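Long-range contacts in amino acid adenylation domain-containing protein (Bacillus stratosphericus LAMA 585, PDB 6ULY), which probably selects an alpha-keto acid and activates it with ATP as an acyl adenylate, for nonribosomal synthesis of a depsipeptide: residues L254-D258 against E284-W290; Q16-D20 against A165-A169. Residues are numbered along the deposited sequence.

Contact 1 (L254-D258 against E284-W290). With SO4 (sulfate ion), chain N; SO4 (sulfate ion), chain O.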
# COMPACT_ATOMS: atom_id res chain seq x y z
N LEU A 254 -14.17 4.72 -32.62
CA LEU A 254 -13.94 5.28 -33.95
C LEU A 254 -14.19 6.78 -34.00
O LEU A 254 -13.78 7.43 -34.97
CB LEU A 254 -14.82 4.57 -34.98
CG LEU A 254 -14.39 3.15 -35.35
CD1 LEU A 254 -15.33 2.58 -36.40
CD2 LEU A 254 -12.95 3.10 -35.83
N ARG A 255 -14.86 7.35 -32.99
CA ARG A 255 -14.98 8.80 -32.92
C ARG A 255 -13.62 9.48 -32.91
O ARG A 255 -13.49 10.60 -33.41
CB ARG A 255 -15.77 9.19 -31.67
CG ARG A 255 -17.25 9.00 -31.84
CD ARG A 255 -18.00 9.18 -30.54
NE ARG A 255 -19.42 8.98 -30.76
CZ ARG A 255 -20.31 8.77 -29.80
NH1 ARG A 255 -19.93 8.73 -28.53
NH2 ARG A 255 -21.59 8.60 -30.12
N TRP A 256 -12.60 8.83 -32.33
CA TRP A 256 -11.25 9.36 -32.42
C TRP A 256 -10.90 9.69 -33.86
O TRP A 256 -10.42 10.78 -34.17
CB TRP A 256 -10.26 8.35 -31.83
CG TRP A 256 -8.96 8.93 -31.35
CD1 TRP A 256 -8.63 10.26 -31.23
CD2 TRP A 256 -7.80 8.20 -30.93
NE1 TRP A 256 -7.35 10.39 -30.76
CE2 TRP A 256 -6.82 9.14 -30.56
CE3 TRP A 256 -7.50 6.83 -30.83
CZ2 TRP A 256 -5.56 8.76 -30.10
CZ3 TRP A 256 -6.25 6.46 -30.37
CH2 TRP A 256 -5.30 7.42 -30.01
N LEU A 257 -11.15 8.74 -34.77
CA LEU A 257 -10.88 8.99 -36.18
C LEU A 257 -11.71 10.16 -36.69
O LEU A 257 -11.16 11.10 -37.29
CB LEU A 257 -11.17 7.73 -37.00
CG LEU A 257 -10.37 6.48 -36.60
CD1 LEU A 257 -10.56 5.38 -37.63
CD2 LEU A 257 -8.90 6.80 -36.42
N ASP A 258 -13.02 10.14 -36.45
CA ASP A 258 -13.88 11.24 -36.89
C ASP A 258 -13.33 12.58 -36.42
O ASP A 258 -13.33 13.57 -37.17
CB ASP A 258 -15.30 11.07 -36.35
CG ASP A 258 -15.94 9.78 -36.77
OD1 ASP A 258 -15.37 9.07 -37.63
OD2 ASP A 258 -17.02 9.47 -36.23
N GLU A 284 -14.87 -2.26 -39.75
CA GLU A 284 -15.56 -1.01 -40.04
C GLU A 284 -14.60 0.10 -40.44
O GLU A 284 -15.03 1.08 -41.06
CB GLU A 284 -16.40 -0.57 -38.83
CG GLU A 284 -15.80 -0.89 -37.46
CD GLU A 284 -16.19 -2.27 -36.94
OE1 GLU A 284 -17.39 -2.50 -36.67
OE2 GLU A 284 -15.30 -3.13 -36.80
N ILE A 285 -13.31 -0.04 -40.13
CA ILE A 285 -12.33 0.93 -40.62
C ILE A 285 -12.07 0.71 -42.11
O ILE A 285 -11.87 1.67 -42.86
CB ILE A 285 -11.03 0.85 -39.81
CG1 ILE A 285 -11.23 1.43 -38.41
CG2 ILE A 285 -9.90 1.58 -40.54
CD1 ILE A 285 -10.10 1.08 -37.44
N SER A 286 -12.05 -0.55 -42.54
CA SER A 286 -11.86 -0.85 -43.95
C SER A 286 -13.08 -0.50 -44.79
O SER A 286 -13.02 -0.61 -46.02
CB SER A 286 -11.52 -2.33 -44.13
OG SER A 286 -12.65 -3.15 -43.89
N SER A 287 -14.19 -0.11 -44.16
CA SER A 287 -15.38 0.35 -44.86
C SER A 287 -15.74 1.78 -44.49
O SER A 287 -16.86 2.23 -44.73
CB SER A 287 -16.57 -0.58 -44.57
OG SER A 287 -16.26 -1.92 -44.94
N GLY A 288 -14.80 2.51 -43.89
CA GLY A 288 -14.98 3.91 -43.56
C GLY A 288 -14.08 4.81 -44.39
O GLY A 288 -13.28 4.36 -45.21
N SER A 289 -14.23 6.11 -44.16
CA SER A 289 -13.43 7.10 -44.86
C SER A 289 -13.03 8.20 -43.88
O SER A 289 -13.89 8.85 -43.29
CB SER A 289 -14.19 7.70 -46.04
OG SER A 289 -13.36 8.58 -46.77
N TRP A 290 -11.72 8.40 -43.73
CA TRP A 290 -11.19 9.51 -42.95
C TRP A 290 -9.99 10.10 -43.67
O TRP A 290 -9.26 9.40 -44.39
CB TRP A 290 -10.77 9.09 -41.54
CG TRP A 290 -11.87 8.52 -40.70
CD1 TRP A 290 -12.69 9.20 -39.85
CD2 TRP A 290 -12.26 7.15 -40.62
NE1 TRP A 290 -13.57 8.34 -39.25
CE2 TRP A 290 -13.32 7.07 -39.70
CE3 TRP A 290 -11.81 5.97 -41.24
CZ2 TRP A 290 -13.95 5.86 -39.38
CZ3 TRP A 290 -12.43 4.78 -40.92
CH2 TRP A 290 -13.49 4.73 -40.00
S SO4 N . -23.16 7.45 -27.07
O1 SO4 N . -21.77 7.71 -26.81
O2 SO4 N . -23.83 7.14 -25.83
O3 SO4 N . -23.76 8.61 -27.66
O4 SO4 N . -23.28 6.34 -27.97
S SO4 O . -23.09 11.25 -32.49
O1 SO4 O . -21.74 11.62 -32.17
O2 SO4 O . -23.18 9.83 -32.64
O3 SO4 O . -23.97 11.67 -31.43
O4 SO4 O . -23.48 11.89 -33.71
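The indole of Trp-290 is gripped in two ways by neighbouring residues of one helical turn. Its NE1 donates a very short, nearly linear hydrogen bond to Asp-258 OD1 (2.5 Å, 176°), the carboxylate oxygen lying near the ring plane, while Leu-257 CB sits over a face of the same ring, 3.4 Å from the centroid of the five-membered ring and 14° off its normal, a CH-pi contact. The ring is thus contacted both at its edge, by the acceptor, and over a face, by the aliphatic carbon. The rest of the interface is apolar. Leu-254, one turn before Asp-258 and joined to it by the backbone bond from Asp-258 N to Leu-254 O (3.2 Å), packs its CD2 on Ile-285 CG1 at 3.5 Å. Leu-254 CD1 lies 3.7 Å from Glu-284 CG, and Leu-257 CD1 reaches Ile-285 CG1 at 4.1 Å. Between Ile-285 and Trp-290 the chain reverses through a type I turn, Ile-285 to Gly-288, so that both ends of the segment face the helix. Arg-255 points away and binds two sulfates, probably from the crystallisation liquor, with Arg-255 NH1 2.7 Å from O1 of the chain N ion. This is structural packing at the edge of the AMP-binding domain: helix 255-262 meets helix 282-285 and the loop leading to strand 297-301, Leu-317 of helix 307-317 touches Leu-257 and Ile-285, and Trp-256 packs against helix 272-279 and bonds to Thr-268 of strand 267-270.

Contact 2 (Q16-D20 against A165-A169)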
# COMPACT_ATOMS: atom_id res chain seq x y z
N GLN A 16 6.60 32.48 -16.77
CA GLN A 16 7.11 31.90 -15.54
C GLN A 16 6.02 31.41 -14.60
O GLN A 16 6.30 30.57 -13.74
CB GLN A 16 7.99 32.92 -14.80
CG GLN A 16 9.16 33.42 -15.62
CD GLN A 16 10.16 32.32 -15.92
OE1 GLN A 16 10.72 31.71 -15.00
NE2 GLN A 16 10.38 32.04 -17.20
N THR A 17 4.81 31.94 -14.72
CA THR A 17 3.63 31.45 -14.03
C THR A 17 2.55 31.13 -15.05
O THR A 17 2.61 31.55 -16.21
CB THR A 17 3.10 32.49 -13.02
OG1 THR A 17 1.91 31.99 -12.41
CG2 THR A 17 2.78 33.82 -13.71
N LEU A 18 1.54 30.36 -14.62
CA LEU A 18 0.47 30.01 -15.53
C LEU A 18 -0.40 31.21 -15.89
O LEU A 18 -1.04 31.21 -16.94
CB LEU A 18 -0.40 28.90 -14.94
CG LEU A 18 0.21 27.49 -14.85
CD1 LEU A 18 -0.87 26.47 -14.54
CD2 LEU A 18 0.95 27.09 -16.12
N GLN A 19 -0.45 32.23 -15.03
CA GLN A 19 -1.14 33.46 -15.39
C GLN A 19 -0.54 34.08 -16.64
O GLN A 19 -1.27 34.53 -17.53
CB GLN A 19 -1.09 34.45 -14.22
CG GLN A 19 -1.96 34.07 -13.04
CD GLN A 19 -1.80 35.02 -11.87
OE1 GLN A 19 -1.37 36.16 -12.04
NE2 GLN A 19 -2.15 34.56 -10.68
N ASP A 20 0.79 34.11 -16.73
CA ASP A 20 1.44 34.64 -17.92
C ASP A 20 1.16 33.77 -19.14
O ASP A 20 1.10 34.28 -20.27
CB ASP A 20 2.95 34.76 -17.69
CG ASP A 20 3.30 35.59 -16.46
OD1 ASP A 20 2.47 36.44 -16.05
OD2 ASP A 20 4.39 35.39 -15.90
N ALA A 165 -6.09 39.60 -10.60
CA ALA A 165 -5.41 38.31 -10.49
C ALA A 165 -4.38 38.35 -9.36
O ALA A 165 -3.55 39.26 -9.30
CB ALA A 165 -4.72 37.95 -11.81
N HIS A 166 -4.45 37.37 -8.47
CA HIS A 166 -3.47 37.27 -7.40
C HIS A 166 -2.07 37.15 -7.99
O HIS A 166 -1.85 36.32 -8.88
CB HIS A 166 -3.77 36.05 -6.53
CG HIS A 166 -2.81 35.87 -5.39
ND1 HIS A 166 -1.64 35.16 -5.52
CD2 HIS A 166 -2.86 36.31 -4.11
CE1 HIS A 166 -1.00 35.16 -4.36
NE2 HIS A 166 -1.72 35.86 -3.49
N PRO A 167 -1.11 37.96 -7.54
CA PRO A 167 0.25 37.85 -8.09
C PRO A 167 0.90 36.57 -7.59
O PRO A 167 1.09 36.39 -6.39
CB PRO A 167 0.95 39.10 -7.56
CG PRO A 167 0.28 39.35 -6.24
CD PRO A 167 -1.16 38.88 -6.39
N ALA A 168 1.23 35.68 -8.52
CA ALA A 168 1.78 34.38 -8.19
C ALA A 168 3.28 34.35 -8.41
O ALA A 168 3.81 35.05 -9.29
CB ALA A 168 1.12 33.27 -9.02
N ALA A 169 3.97 33.55 -7.61
CA ALA A 169 5.39 33.29 -7.73
C ALA A 169 5.62 31.92 -8.35
O ALA A 169 4.86 30.98 -8.10
CB ALA A 169 6.07 33.34 -6.35
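Segment 165-169 runs extended, without regular secondary structure, past the N-terminal end of helix 18-26. Ala-165 comes first, its CB 3.8 Å from OE1 of Gln-19, a van der Waals touch of the methyl on the amide oxygen; Ala-165 also rests on Leu-90 of helix 78-91. His-166 follows and supplies the one hydrogen bond between the segments through its backbone: Gln-19 NE2 donates to His-166 O at a short 2.5 Å and 166°. The imidazole leads away from the helix, and a sulfate, probably from the crystallisation liquor, lies about 4 Å from this side chain. Pro-167 points away too. At Ala-168 the chain turns a side chain back to the helix, and the methyl CB touches two residues, 3.7 Å from Thr-17 OG1 and 3.9 Å from Gln-19 NE2. Thr-17 and Ala-168 bring their CA atoms to 6.8 Å, the closest CA pair of the two segments. Ala-169 then points away, its backbone N held by Asp-172. The interface is small, 199 Å² in all. Gln-19 does most of the work: its NE2 also bonds to Val-89 O, so one amide bridges the loop and the end of helix 78-91, while His-166 is itself backbone-bonded to Leu-90. Thr-17 occupies the N-cap position of helix 18-26. What results is a glutamine amide hydrogen-bonded to the main chain of a surface loop beside the N-terminal start of a helix, at the periphery of an ANL-type adenylation domain, on the side of its seven-stranded sheet.

In the fold
From the N terminus, the chain enters helix 18-26 and passes through helices and strands of two sheets before contact 2 closes a long loop at 165-169, just ahead of strand 173-178; it joins the start of that helix to the linker following strand 150-152, an edge strand of the seven-stranded sheet. Contact 1 opens later, at 254, and closes a much shorter excursion, mostly helical, that includes strand 267-270 of the nine-stranded sheet. The two are in series, neither nested nor crossing, with centres 42 Å apart and nearest atoms about 24 Å apart. Each joins peripheral elements beside a different sheet of the domain.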